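Local coordinates for protein beta-lactamase (Serratia marcescens, PDB 5GWA) that probably hydrolyses beta-lactam antibiotics to substituted beta-amino acids, as a class A extended-spectrum beta-lactamase, here in complex with the inhibitor avibactam, at residues A[58-63]-A[120-125]; A[172-177]-A[183-188]; A[235-238]-A[242-245]. One frame throughout, in Å; residues are numbered along the deposited sequence.

Interaction 1: residues A[58-63]-A[120-125]. With NA (sodium ion), chain P.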
ATOM      1  N   LEU A  58      12.303  10.697 -18.206  1.00 14.65           N
ATOM      2  CA  LEU A  58      12.422  12.099 -18.578  1.00 14.59           C
ATOM      3  C   LEU A  58      13.356  12.241 -19.766  1.00 17.23           C
ATOM      4  O   LEU A  58      13.187  13.155 -20.537  1.00 16.89           O
ATOM      5  CB  LEU A  58      12.925  12.939 -17.400  1.00 14.97           C
ATOM      6  CG  LEU A  58      11.859  13.127 -16.329  1.00 14.16           C
ATOM      7  CD1 LEU A  58      12.511  13.614 -15.030  1.00 15.16           C
ATOM      8  CD2 LEU A  58      10.778  14.102 -16.786  1.00 16.65           C
ATOM      9  N   ASP A  59      14.342  11.365 -19.872  1.00 15.05           N
ATOM     10  CA  ASP A  59      15.209  11.329 -21.067  1.00 18.27           C
ATOM     11  C   ASP A  59      14.378  11.027 -22.305  1.00 17.48           C
ATOM     12  O   ASP A  59      14.611  11.610 -23.386  1.00 16.16           O
ATOM     13  CB  ASP A  59      16.325  10.314 -20.926  1.00 16.91           C
ATOM     14  CG  ASP A  59      17.191  10.213 -22.176  1.00 18.49           C
ATOM     15  OD1 ASP A  59      17.978  11.158 -22.393  1.00 22.08           O
ATOM     16  OD2 ASP A  59      17.212   9.138 -22.793  1.00 18.91           O
ATOM     17  N   LYS A  60      13.514  10.016 -22.196  1.00 18.47           N
ATOM     18  CA  LYS A  60      12.675   9.622 -23.313  1.00 19.93           C
ATOM     19  C   LYS A  60      11.793  10.785 -23.715  1.00 19.53           C
ATOM     20  O   LYS A  60      11.686  11.090 -24.900  1.00 19.63           O
ATOM     21  CB  LYS A  60      11.822   8.399 -22.948  1.00 20.11           C
ATOM     22  CG  LYS A  60      10.844   7.982 -24.048  1.00 19.42           C
ATOM     23  CD  LYS A  60      10.307   6.577 -23.776  1.00 20.93           C
ATOM     24  CE  LYS A  60       9.312   6.113 -24.827  1.00 24.29           C
ATOM     25  NZ  LYS A  60      10.013   5.567 -26.015  1.00 28.44           N
ATOM     26  N   LEU A  61      11.183  11.465 -22.759  1.00 16.64           N
ATOM     27  CA  LEU A  61      10.341  12.604 -23.068  1.00 17.96           C
ATOM     28  C   LEU A  61      11.193  13.706 -23.719  1.00 21.65           C
ATOM     29  O   LEU A  61      10.763  14.355 -24.674  1.00 21.94           O
ATOM     30  CB  LEU A  61       9.715  13.145 -21.813  1.00 20.14           C
ATOM     31  CG  LEU A  61       8.706  12.243 -21.117  1.00 21.52           C
ATOM     32  CD1 LEU A  61       8.218  12.961 -19.886  1.00 18.35           C
ATOM     33  CD2 LEU A  61       7.519  11.870 -22.007  1.00 18.18           C
ATOM     34  N   ASP A  62      12.369  13.955 -23.152  1.00 17.21           N
ATOM     35  CA  ASP A  62      13.291  14.978 -23.708  1.00 18.41           C
ATOM     36  C   ASP A  62      13.585  14.603 -25.173  1.00 21.10           C
ATOM     37  O   ASP A  62      13.433  15.434 -26.078  1.00 19.62           O
ATOM     38  CB  ASP A  62      14.637  14.992 -22.915  1.00 18.83           C
ATOM     39  CG  ASP A  62      14.583  15.735 -21.534  1.00 17.93           C
ATOM     40  OD1 ASP A  62      13.725  16.587 -21.272  1.00 21.54           O
ATOM     41  OD2 ASP A  62      15.529  15.519 -20.741  1.00 25.71           O
ATOM     42  N   LYS A  63      14.098  13.399 -25.414  1.00 16.29           N
ATOM     43  CA  LYS A  63      14.631  13.062 -26.727  1.00 20.93           C
ATOM     44  C   LYS A  63      13.538  13.047 -27.766  1.00 25.09           C
ATOM     45  O   LYS A  63      13.764  13.401 -28.930  1.00 24.61           O
ATOM     46  CB  LYS A  63      15.323  11.707 -26.741  1.00 21.82           C
ATOM     47  CG  LYS A  63      16.608  11.634 -25.906  1.00 23.88           C
ATOM     48  CD  LYS A  63      17.742  12.520 -26.417  1.00 28.27           C
ATOM     49  CE  LYS A  63      18.747  12.888 -25.323  1.00 29.77           C
ATOM     50  NZ  LYS A  63      19.410  11.693 -24.737  1.00 30.59           N
ATOM     51  N   PHE A 120       7.248   2.243 -16.133  1.00 11.04           N
ATOM     52  CA  PHE A 120       8.036   1.132 -16.715  1.00 11.92           C
ATOM     53  C   PHE A 120       7.428   0.708 -18.039  1.00 12.17           C
ATOM     54  O   PHE A 120       8.129   0.599 -19.051  1.00 14.99           O
ATOM     55  CB  PHE A 120       8.144  -0.071 -15.774  1.00 14.13           C
ATOM     56  CG  PHE A 120       9.321  -0.026 -14.847  1.00 11.84           C
ATOM     57  CD1 PHE A 120      10.607   0.032 -15.325  1.00 12.32           C
ATOM     58  CD2 PHE A 120       9.118  -0.065 -13.474  1.00 12.41           C
ATOM     59  CE1 PHE A 120      11.678   0.107 -14.460  1.00 13.37           C
ATOM     60  CE2 PHE A 120      10.191  -0.160 -12.610  1.00 13.64           C
ATOM     61  CZ  PHE A 120      11.461  -0.028 -13.084  1.00 13.85           C
ATOM     62  N   ARG A 121       6.109   0.617 -18.084  1.00 11.32           N
ATOM     63  CA  ARG A 121       5.460   0.247 -19.350  1.00 14.15           C
ATOM     64  C   ARG A 121       5.638   1.296 -20.434  1.00 13.38           C
ATOM     65  O   ARG A 121       6.019   0.935 -21.590  1.00 16.87           O
ATOM     66  CB  ARG A 121       4.008  -0.140 -19.118  1.00 16.12           C
ATOM     67  CG  ARG A 121       3.912  -1.521 -18.460  1.00 18.46           C
ATOM     68  CD  ARG A 121       2.491  -2.072 -18.373  1.00 23.02           C
ATOM     69  NE  ARG A 121       1.659  -1.298 -17.451  1.00 21.04           N
ATOM     70  CZ  ARG A 121       1.599  -1.496 -16.137  1.00 21.69           C
ATOM     71  NH1 ARG A 121       2.321  -2.455 -15.577  1.00 22.11           N
ATOM     72  NH2 ARG A 121       0.767  -0.771 -15.394  1.00 21.57           N
ATOM     73  N   PHE A 122       5.489   2.561 -20.072  1.00 13.45           N
ATOM     74  CA  PHE A 122       5.697   3.682 -21.002  1.00 14.40           C
ATOM     75  C   PHE A 122       7.108   3.689 -21.581  1.00 16.04           C
ATOM     76  O   PHE A 122       7.292   3.822 -22.796  1.00 17.13           O
ATOM     77  CB  PHE A 122       5.388   5.013 -20.324  1.00 15.76           C
ATOM     78  CG  PHE A 122       5.762   6.193 -21.154  1.00 16.69           C
ATOM     79  CD1 PHE A 122       5.051   6.495 -22.309  1.00 18.94           C
ATOM     80  CD2 PHE A 122       6.921   6.868 -20.901  1.00 16.74           C
ATOM     81  CE1 PHE A 122       5.480   7.497 -23.149  1.00 18.99           C
ATOM     82  CE2 PHE A 122       7.339   7.895 -21.702  1.00 20.18           C
ATOM     83  CZ  PHE A 122       6.607   8.211 -22.837  1.00 19.05           C
ATOM     84  N   VAL A 123       8.112   3.481 -20.739  1.00 15.70           N
ATOM     85  CA  VAL A 123       9.507   3.652 -21.158  1.00 16.95           C
ATOM     86  C   VAL A 123      10.018   2.422 -21.888  1.00 18.55           C
ATOM     87  O   VAL A 123      11.070   2.499 -22.561  1.00 23.29           O
ATOM     88  CB  VAL A 123      10.383   4.001 -19.927  1.00 18.83           C
ATOM     89  CG1 VAL A 123      10.742   2.743 -19.138  1.00 15.58           C
ATOM     90  CG2 VAL A 123      11.594   4.832 -20.314  1.00 20.52           C
ATOM     91  N   GLY A 124       9.290   1.311 -21.795  1.00 17.65           N
ATOM     92  CA  GLY A 124       9.575   0.097 -22.551  1.00 20.15           C
ATOM     93  C   GLY A 124      10.130  -1.076 -21.765  1.00 19.68           C
ATOM     94  O   GLY A 124      10.432  -2.126 -22.343  1.00 22.02           O
ATOM     95  N   GLY A 125      10.049  -0.997 -20.430  1.00 16.13           N
ATOM     96  CA  GLY A 125      10.310  -2.127 -19.544  1.00 15.26           C
ATOM     97  C   GLY A 125      11.539  -1.946 -18.658  1.00 13.96           C
ATOM     98  O   GLY A 125      12.299  -0.992 -18.815  1.00 15.45           O
TER
HETATM   99 NA    NA P 315      12.833  -3.474 -21.692  1.00 30.45          NA
HETATM  100  O   HOH W   1      12.269  -5.600 -19.911  1.00 23.17           O
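Apolar contact carries this helix-to-helix meeting, and the ring of Phe122 is at its centre. Lys60 lays CE over one face of that ring, while its CD stands 3.9 Å from Phe122 CE2. CG anti to the backbone N (chi1 176°) and an extended chain carry CD and CE of Lys60 to the ring, and a bend at chi4 turns NZ away from it. Leu61 reaches the same ring obliquely, its CD2 3.9 Å from Phe122 CZ, and Val123 CG2 adds a looser touch on Lys60 CD at 4.1 Å.

Electrostatics contribute little here. Lys60 NZ stands 5.8 Å from the Phe122 ring centroid, at most a weak cation-pi attraction, and its stronger partner is Glu64 in a salt bridge.

Helix 113-123 stops at this point in a Schellman motif: Gly124, with positive phi, is the C-prime residue, and Gly125 N bonds to Phe120 O at 2.9 Å. Gly124 O binds a sodium ion, which a water also ligates.

Around the pair, Phe100 meets the Phe122 ring, Val129 of helix 126-135 packs on Val123, and Leu58 faces helix 182-193 from helix 49-63.

Interaction 2: residues A[172-177]-A[183-188]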
ATOM      1  N   LYS A 172      25.480  12.035  -8.462  1.00 12.55           N
ATOM      2  CA  LYS A 172      26.375  13.137  -8.802  1.00 13.09           C
ATOM      3  C   LYS A 172      26.322  13.523 -10.288  1.00 13.16           C
ATOM      4  O   LYS A 172      26.177  14.720 -10.589  1.00 16.08           O
ATOM      5  CB  LYS A 172      27.802  12.789  -8.377  1.00 13.84           C
ATOM      6  CG  LYS A 172      28.835  13.841  -8.729  1.00 14.75           C
ATOM      7  CD  LYS A 172      30.159  13.514  -8.081  1.00 16.95           C
ATOM      8  CE  LYS A 172      31.213  14.564  -8.372  1.00 20.36           C
ATOM      9  NZ  LYS A 172      32.345  14.486  -7.409  1.00 19.60           N
ATOM     10  N   LYS A 173      26.265  12.532 -11.171  1.00 14.14           N
ATOM     11  CA  LYS A 173      26.052  12.758 -12.617  1.00 15.92           C
ATOM     12  C   LYS A 173      24.760  13.529 -12.794  1.00 16.24           C
ATOM     13  O   LYS A 173      24.669  14.532 -13.511  1.00 15.96           O
ATOM     14  CB  LYS A 173      25.969  11.437 -13.363  1.00 16.93           C
ATOM     15  CG  LYS A 173      27.294  10.700 -13.465  1.00 22.13           C
ATOM     16  CD  LYS A 173      27.199   9.539 -14.439  1.00 22.16           C
ATOM     17  CE  LYS A 173      28.499   8.766 -14.507  1.00 29.50           C
ATOM     18  NZ  LYS A 173      29.377   9.395 -15.539  1.00 30.61           N
ATOM     19  N   PHE A 174      23.735  13.105 -12.060  1.00 13.42           N
ATOM     20  CA  PHE A 174      22.448  13.789 -12.162  1.00 12.75           C
ATOM     21  C   PHE A 174      22.532  15.239 -11.659  1.00 17.44           C
ATOM     22  O   PHE A 174      22.009  16.148 -12.330  1.00 17.23           O
ATOM     23  CB  PHE A 174      21.389  13.024 -11.350  1.00 12.96           C
ATOM     24  CG  PHE A 174      20.173  13.830 -11.015  1.00 15.01           C
ATOM     25  CD1 PHE A 174      19.290  14.202 -11.999  1.00 15.08           C
ATOM     26  CD2 PHE A 174      19.868  14.133  -9.694  1.00 14.70           C
ATOM     27  CE1 PHE A 174      18.177  14.943 -11.695  1.00 13.98           C
ATOM     28  CE2 PHE A 174      18.741  14.879  -9.385  1.00 16.31           C
ATOM     29  CZ  PHE A 174      17.866  15.234 -10.390  1.00 15.43           C
ATOM     30  N   TYR A 175      23.101  15.457 -10.467  1.00 14.62           N
ATOM     31  CA  TYR A 175      23.047  16.772  -9.828  1.00 15.72           C
ATOM     32  C   TYR A 175      23.796  17.798 -10.640  1.00 17.83           C
ATOM     33  O   TYR A 175      23.424  18.980 -10.652  1.00 17.81           O
ATOM     34  CB  TYR A 175      23.581  16.758  -8.376  1.00 17.30           C
ATOM     35  CG  TYR A 175      23.047  17.902  -7.596  1.00 16.92           C
ATOM     36  CD1 TYR A 175      21.809  17.828  -6.994  1.00 17.18           C
ATOM     37  CD2 TYR A 175      23.686  19.141  -7.601  1.00 16.34           C
ATOM     38  CE1 TYR A 175      21.244  18.909  -6.339  1.00 15.75           C
ATOM     39  CE2 TYR A 175      23.114  20.235  -6.962  1.00 16.00           C
ATOM     40  CZ  TYR A 175      21.888  20.119  -6.340  1.00 17.78           C
ATOM     41  OH  TYR A 175      21.243  21.191  -5.731  1.00 17.61           O
ATOM     42  N   LYS A 176      24.832  17.348 -11.318  1.00 17.67           N
ATOM     43  CA  LYS A 176      25.611  18.232 -12.153  1.00 23.04           C
ATOM     44  C   LYS A 176      24.926  18.416 -13.501  1.00 22.59           C
ATOM     45  O   LYS A 176      25.475  19.074 -14.384  1.00 22.68           O
ATOM     46  CB  LYS A 176      27.027  17.700 -12.333  1.00 21.32           C
ATOM     47  CG  LYS A 176      27.801  17.611 -11.017  1.00 23.24           C
ATOM     48  CD  LYS A 176      29.187  17.025 -11.194  1.00 27.04           C
ATOM     49  CE  LYS A 176      30.099  17.978 -11.957  1.00 31.66           C
ATOM     50  NZ  LYS A 176      31.530  17.583 -11.795  1.00 34.21           N
ATOM     51  N   ASN A 177      23.667  17.979 -13.587  1.00 18.35           N
ATOM     52  CA  ASN A 177      22.902  17.974 -14.840  1.00 20.73           C
ATOM     53  C   ASN A 177      23.696  17.507 -16.039  1.00 22.05           C
ATOM     54  O   ASN A 177      23.678  18.150 -17.109  1.00 23.41           O
ATOM     55  CB  ASN A 177      22.208  19.317 -15.095  1.00 25.04           C
ATOM     56  CG  ASN A 177      21.163  19.228 -16.186  1.00 27.90           C
ATOM     57  OD1 ASN A 177      20.860  20.220 -16.839  1.00 33.69           O
ATOM     58  ND2 ASN A 177      20.644  18.033 -16.419  1.00 29.49           N
ATOM     59  N   ASN A 183      15.176  21.638 -18.062  1.00 24.43           N
ATOM     60  CA  ASN A 183      13.809  21.623 -17.553  1.00 26.50           C
ATOM     61  C   ASN A 183      13.499  20.312 -16.850  1.00 18.71           C
ATOM     62  O   ASN A 183      12.878  20.320 -15.792  1.00 19.43           O
ATOM     63  CB  ASN A 183      12.771  21.857 -18.649  1.00 33.82           C
ATOM     64  CG  ASN A 183      13.320  21.619 -20.031  1.00 40.80           C
ATOM     65  OD1 ASN A 183      14.094  22.428 -20.547  1.00 54.24           O
ATOM     66  ND2 ASN A 183      12.920  20.513 -20.646  1.00 53.79           N
ATOM     67  N   SER A 184      13.956  19.218 -17.439  1.00 18.60           N
ATOM     68  CA  SER A 184      13.692  17.907 -16.828  1.00 20.00           C
ATOM     69  C   SER A 184      14.503  17.738 -15.548  1.00 18.40           C
ATOM     70  O   SER A 184      13.980  17.245 -14.554  1.00 16.88           O
ATOM     71  CB  SER A 184      13.988  16.788 -17.780  1.00 17.24           C
ATOM     72  OG  SER A 184      12.927  16.713 -18.745  1.00 21.68           O
ATOM     73  N   TYR A 185      15.754  18.178 -15.579  1.00 18.97           N
ATOM     74  CA  TYR A 185      16.565  18.226 -14.363  1.00 18.36           C
ATOM     75  C   TYR A 185      15.898  19.027 -13.284  1.00 17.74           C
ATOM     76  O   TYR A 185      15.792  18.567 -12.140  1.00 15.98           O
ATOM     77  CB  TYR A 185      17.937  18.823 -14.706  1.00 18.76           C
ATOM     78  CG  TYR A 185      18.753  19.243 -13.505  1.00 16.97           C
ATOM     79  CD1 TYR A 185      19.435  18.304 -12.767  1.00 17.27           C
ATOM     80  CD2 TYR A 185      18.840  20.568 -13.114  1.00 17.38           C
ATOM     81  CE1 TYR A 185      20.215  18.668 -11.701  1.00 17.99           C
ATOM     82  CE2 TYR A 185      19.575  20.941 -12.008  1.00 17.39           C
ATOM     83  CZ  TYR A 185      20.289  19.991 -11.325  1.00 17.28           C
ATOM     84  OH  TYR A 185      21.033  20.369 -10.243  1.00 18.02           O
ATOM     85  N   ASP A 186      15.482  20.268 -13.586  1.00 16.08           N
ATOM     86  CA  ASP A 186      14.826  21.105 -12.606  0.50 16.81           C
ATOM     87  C   ASP A 186      13.617  20.377 -12.046  1.00 14.87           C
ATOM     88  O   ASP A 186      13.330  20.442 -10.865  1.00 17.20           O
ATOM     89  CB  ASP A 186      14.382  22.444 -13.236  0.50 19.44           C
ATOM     90  CG  ASP A 186      15.497  23.470 -13.275  0.50 22.04           C
ATOM     91  OD1 ASP A 186      16.217  23.554 -12.257  0.50 21.07           O
ATOM     92  OD2 ASP A 186      15.637  24.186 -14.310  0.50 18.92           O
ATOM     93  N   PHE A 187      12.819  19.811 -12.951  1.00 17.81           N
ATOM     94  CA  PHE A 187      11.609  19.078 -12.576  1.00 17.02           C
ATOM     95  C   PHE A 187      11.866  17.889 -11.654  1.00 13.53           C
ATOM     96  O   PHE A 187      11.242  17.796 -10.562  1.00 13.80           O
ATOM     97  CB  PHE A 187      10.853  18.596 -13.812  1.00 17.92           C
ATOM     98  CG  PHE A 187       9.638  17.785 -13.480  1.00 16.93           C
ATOM     99  CD1 PHE A 187       8.504  18.373 -12.978  1.00 21.24           C
ATOM    100  CD2 PHE A 187       9.654  16.432 -13.672  1.00 18.54           C
ATOM    101  CE1 PHE A 187       7.379  17.614 -12.659  1.00 24.46           C
ATOM    102  CE2 PHE A 187       8.512  15.670 -13.403  1.00 18.82           C
ATOM    103  CZ  PHE A 187       7.410  16.251 -12.837  1.00 18.70           C
ATOM    104  N   LEU A 188      12.833  17.071 -12.013  1.00 13.19           N
ATOM    105  CA  LEU A 188      13.136  15.906 -11.162  1.00 12.50           C
ATOM    106  C   LEU A 188      13.740  16.329  -9.849  1.00 11.76           C
ATOM    107  O   LEU A 188      13.347  15.812  -8.756  1.00 11.14           O
ATOM    108  CB  LEU A 188      14.030  14.923 -11.873  1.00 11.70           C
ATOM    109  CG  LEU A 188      14.334  13.654 -11.071  1.00 12.23           C
ATOM    110  CD1 LEU A 188      13.069  12.950 -10.555  1.00 12.23           C
ATOM    111  CD2 LEU A 188      15.216  12.732 -11.866  1.00 13.35           C
TER
HETATM  112  O   HOH W   2      20.630  22.530  -8.440  1.00 31.63           O
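Tyr185 is the first residue of 183-188 to meet 172-177, and it does most of the work. Its CG is anti to the backbone N (chi1 166°), which sends the ring across the end of helix 164-175. Asn177 lies over one face of this ring: CB stands 3.8 Å from the ring centroid in a CH-pi contact, and the side-chain amide is stacked with its plane only 20° from the ring's. The amide is held from beyond the contact, since Asn177 ND2 donates to Leu180 O in the connecting loop.

Further out along the same ring, Tyr185 CE1 comes within 3.2 Å of Phe174 O. Tyr185 CE1 also lies over one face of the Phe174 ring, toward its rim, and Tyr185 CD1 is 3.7 Å from Phe174 CE1. The two rings are oblique, their planes 55° apart. At the tip, Tyr185 OH sits over the centre of the Tyr175 ring and lies 2.8 Å from Tyr175 O. This is a weak hydrogen bond, not settled; a water also lies 2.8 Å from Tyr185 OH. The same water makes a weak bond to Tyr175 OH and so bridges the two phenols.

One turn later, Leu188 packs its CD2 against Phe174 CE1 at 3.7 Å, on the buried side where Leu55 of helix 49-63 touches both residues.

Asn177, with positive phi, is the C-prime residue of a Schellman motif that ends helix 164-175. The whole is a helix-loop-helix turn of the class A beta-lactamase fold, with the tyrosine of the second helix packed on the capped end of the first.

Interaction 3: residues A[235-238]-A[242-245]. With NA (sodium ion), chain R; SO4 (sulfate ion), chain C.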
ATOM      1  N   ILE A 235      20.627  13.903  -2.387  1.00 11.27           N
ATOM      2  CA  ILE A 235      21.637  14.963  -2.419  1.00 13.06           C
ATOM      3  C   ILE A 235      21.245  15.987  -1.381  1.00 12.61           C
ATOM      4  O   ILE A 235      20.091  16.437  -1.358  1.00 12.14           O
ATOM      5  CB  ILE A 235      21.741  15.645  -3.791  1.00 12.28           C
ATOM      6  CG1 ILE A 235      21.897  14.628  -4.918  1.00 14.83           C
ATOM      7  CG2 ILE A 235      22.907  16.662  -3.795  1.00 13.49           C
ATOM      8  CD1 ILE A 235      20.590  14.339  -5.620  1.00 17.30           C
ATOM      9  N   ILE A 236      22.198  16.381  -0.534  1.00 11.43           N
ATOM     10  CA  ILE A 236      21.916  17.276   0.564  1.00 12.47           C
ATOM     11  C   ILE A 236      22.697  18.576   0.388  1.00 13.67           C
ATOM     12  O   ILE A 236      23.877  18.556   0.014  1.00 12.84           O
ATOM     13  CB  ILE A 236      22.265  16.589   1.885  1.00 13.67           C
ATOM     14  CG1 ILE A 236      21.395  15.326   2.004  1.00 14.36           C
ATOM     15  CG2 ILE A 236      22.046  17.488   3.074  1.00 14.56           C
ATOM     16  CD1 ILE A 236      21.617  14.496   3.237  1.00 14.48           C
ATOM     17  N   THR A 237      22.033  19.678   0.706  1.00 13.44           N
ATOM     18  CA  THR A 237      22.636  21.008   0.635  1.00 15.26           C
ATOM     19  C   THR A 237      23.162  21.381   2.001  1.00 13.71           C
ATOM     20  O   THR A 237      22.449  21.391   2.998  1.00 14.00           O
ATOM     21  CB  THR A 237      21.630  22.051   0.166  1.00 13.12           C
ATOM     22  OG1 THR A 237      21.036  21.619  -1.055  1.00 12.12           O
ATOM     23  CG2 THR A 237      22.313  23.425  -0.038  1.00 16.22           C
ATOM     24  N   LEU A 238      24.436  21.760   2.008  1.00 15.72           N
ATOM     25  CA  LEU A 238      25.095  22.217   3.220  1.00 15.68           C
ATOM     26  C   LEU A 238      24.772  23.694   3.489  1.00 18.23           C
ATOM     27  O   LEU A 238      24.278  24.392   2.608  1.00 20.23           O
ATOM     28  CB  LEU A 238      26.605  21.994   3.083  1.00 16.94           C
ATOM     29  CG  LEU A 238      27.039  20.506   3.104  1.00 17.63           C
ATOM     30  CD1 LEU A 238      28.343  20.359   2.370  1.00 18.44           C
ATOM     31  CD2 LEU A 238      27.120  20.007   4.527  1.00 17.82           C
ATOM     32  N   LYS A 242      27.114  24.179  -0.793  1.00 19.54           N
ATOM     33  CA  LYS A 242      27.722  23.036  -1.427  1.00 18.91           C
ATOM     34  C   LYS A 242      26.799  21.844  -1.175  1.00 16.15           C
ATOM     35  O   LYS A 242      25.931  21.905  -0.282  1.00 16.32           O
ATOM     36  CB  LYS A 242      29.121  22.772  -0.828  1.00 21.78           C
ATOM     37  CG  LYS A 242      30.185  23.809  -1.199  1.00 28.83           C
ATOM     38  CD  LYS A 242      30.634  23.656  -2.641  1.00 38.37           C
ATOM     39  CE  LYS A 242      31.185  24.953  -3.224  1.00 47.87           C
ATOM     40  NZ  LYS A 242      32.593  25.207  -2.818  1.00 49.56           N
ATOM     41  N   HIS A 243      27.118  20.717  -1.819  1.00 14.51           N
ATOM     42  CA  HIS A 243      26.236  19.535  -1.795  1.00 14.02           C
ATOM     43  C   HIS A 243      27.001  18.237  -1.607  1.00 14.74           C
ATOM     44  O   HIS A 243      28.130  18.118  -2.046  1.00 14.63           O
ATOM     45  CB  HIS A 243      25.481  19.420  -3.103  1.00 13.16           C
ATOM     46  CG  HIS A 243      24.703  20.649  -3.458  1.00 14.04           C
ATOM     47  ND1 HIS A 243      25.260  21.679  -4.182  1.00 16.28           N
ATOM     48  CD2 HIS A 243      23.419  21.003  -3.226  1.00 15.42           C
ATOM     49  CE1 HIS A 243      24.368  22.653  -4.328  1.00 14.90           C
ATOM     50  NE2 HIS A 243      23.244  22.268  -3.755  1.00 13.66           N
ATOM     51  N   PHE A 244      26.346  17.254  -1.001  1.00 12.27           N
ATOM     52  CA  PHE A 244      26.874  15.892  -1.027  1.00 12.56           C
ATOM     53  C   PHE A 244      25.774  14.903  -1.390  1.00 12.64           C
ATOM     54  O   PHE A 244      24.620  15.061  -0.974  1.00 12.68           O
ATOM     55  CB  PHE A 244      27.595  15.522   0.277  1.00 12.33           C
ATOM     56  CG  PHE A 244      26.732  15.505   1.517  1.00 12.46           C
ATOM     57  CD1 PHE A 244      26.505  16.657   2.244  1.00 12.48           C
ATOM     58  CD2 PHE A 244      26.247  14.310   2.040  1.00 12.36           C
ATOM     59  CE1 PHE A 244      25.713  16.646   3.365  1.00 13.53           C
ATOM     60  CE2 PHE A 244      25.492  14.287   3.215  1.00 13.57           C
ATOM     61  CZ  PHE A 244      25.256  15.454   3.901  1.00 12.82           C
ATOM     62  N   ALA A 245      26.162  13.894  -2.162  1.00 13.08           N
ATOM     63  CA  ALA A 245      25.299  12.749  -2.418  1.00 11.93           C
ATOM     64  C   ALA A 245      25.566  11.669  -1.396  1.00 10.90           C
ATOM     65  O   ALA A 245      26.719  11.474  -0.979  1.00 11.43           O
ATOM     66  CB  ALA A 245      25.539  12.223  -3.809  1.00 12.80           C
TER
HETATM   67 NA    NA R 317      30.887  19.271  -2.248  1.00 25.91          NA
HETATM   68  S   SO4 C 302      19.656  24.103  -3.334  1.00 16.61           S
HETATM   69  O1  SO4 C 302      19.587  24.848  -4.601  1.00 26.09           O
HETATM   70  O2  SO4 C 302      18.592  23.126  -3.536  1.00 23.68           O
HETATM   71  O3  SO4 C 302      21.027  23.554  -3.342  1.00 24.19           O
HETATM   72  O4  SO4 C 302      19.436  25.102  -2.275  1.00 27.68           O
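Thr237 and His243 share a chi1 near -55°, each with its gamma group (OG1 in one, CG in the other) anti to the carbonyl carbon, and their side chains run side by side. Thr237 OG1 comes to 3.3 Å from His243 CD2, and both residues hold one sulfate oxygen. The bond from His243 NE2 to SO4 O3 is short, 2.6 Å, nearly straight at 169°, and in the plane of the imidazole; Thr237 OG1 donates to the same oxygen. The sulfate probably comes from the crystallisation liquor.

These residues form a non-hydrogen-bonded pair of the antiparallel hairpin 227-237/243-253, within the five-stranded sheet of the class A fold. Next to it, Ile236 and Phe244 are a hydrogen-bonded pair, with Ile236 N to Phe244 O at 2.8 Å and Phe244 N to Ile236 O at 3.0 Å. Toward the turn, Leu238 N reaches Lys242 O at 2.7 Å.

On the other face of the sheet, Phe244 takes a chi1 of 63° that lays its ring beside Ile236, whose CB sits over the ring face 4.0 Å from the centroid. Leu238 CD2 meets the ring edge, and helix 257-276 packs on this side. His243 O, together with Glu30, binds a sodium ion.

In the fold
The three contacts form a chain rather than a cluster. Interaction 1 touches interaction 2 through Leu58, which packs on Leu188, and through Asp62, probably hydrogen-bonded to Ser184; interaction 2 in turn meets interaction 3, where Tyr175 and Phe174 lie against Ile235 and the Tyr175 and His243 rings meet. Interactions 1 and 3 stay about 12 Å apart at their nearest atoms. Each is partly buried. Chemistry follows place: the two helical contacts rely on side-chain packing round aromatic rings, whereas the hairpin is joined by backbone hydrogen bonds. No element serves two contacts: helices 49-63 and 113-123 meet in interaction 1, helices 164-175 and 182-193 in interaction 2, strands 227-237 and 243-253 in interaction 3.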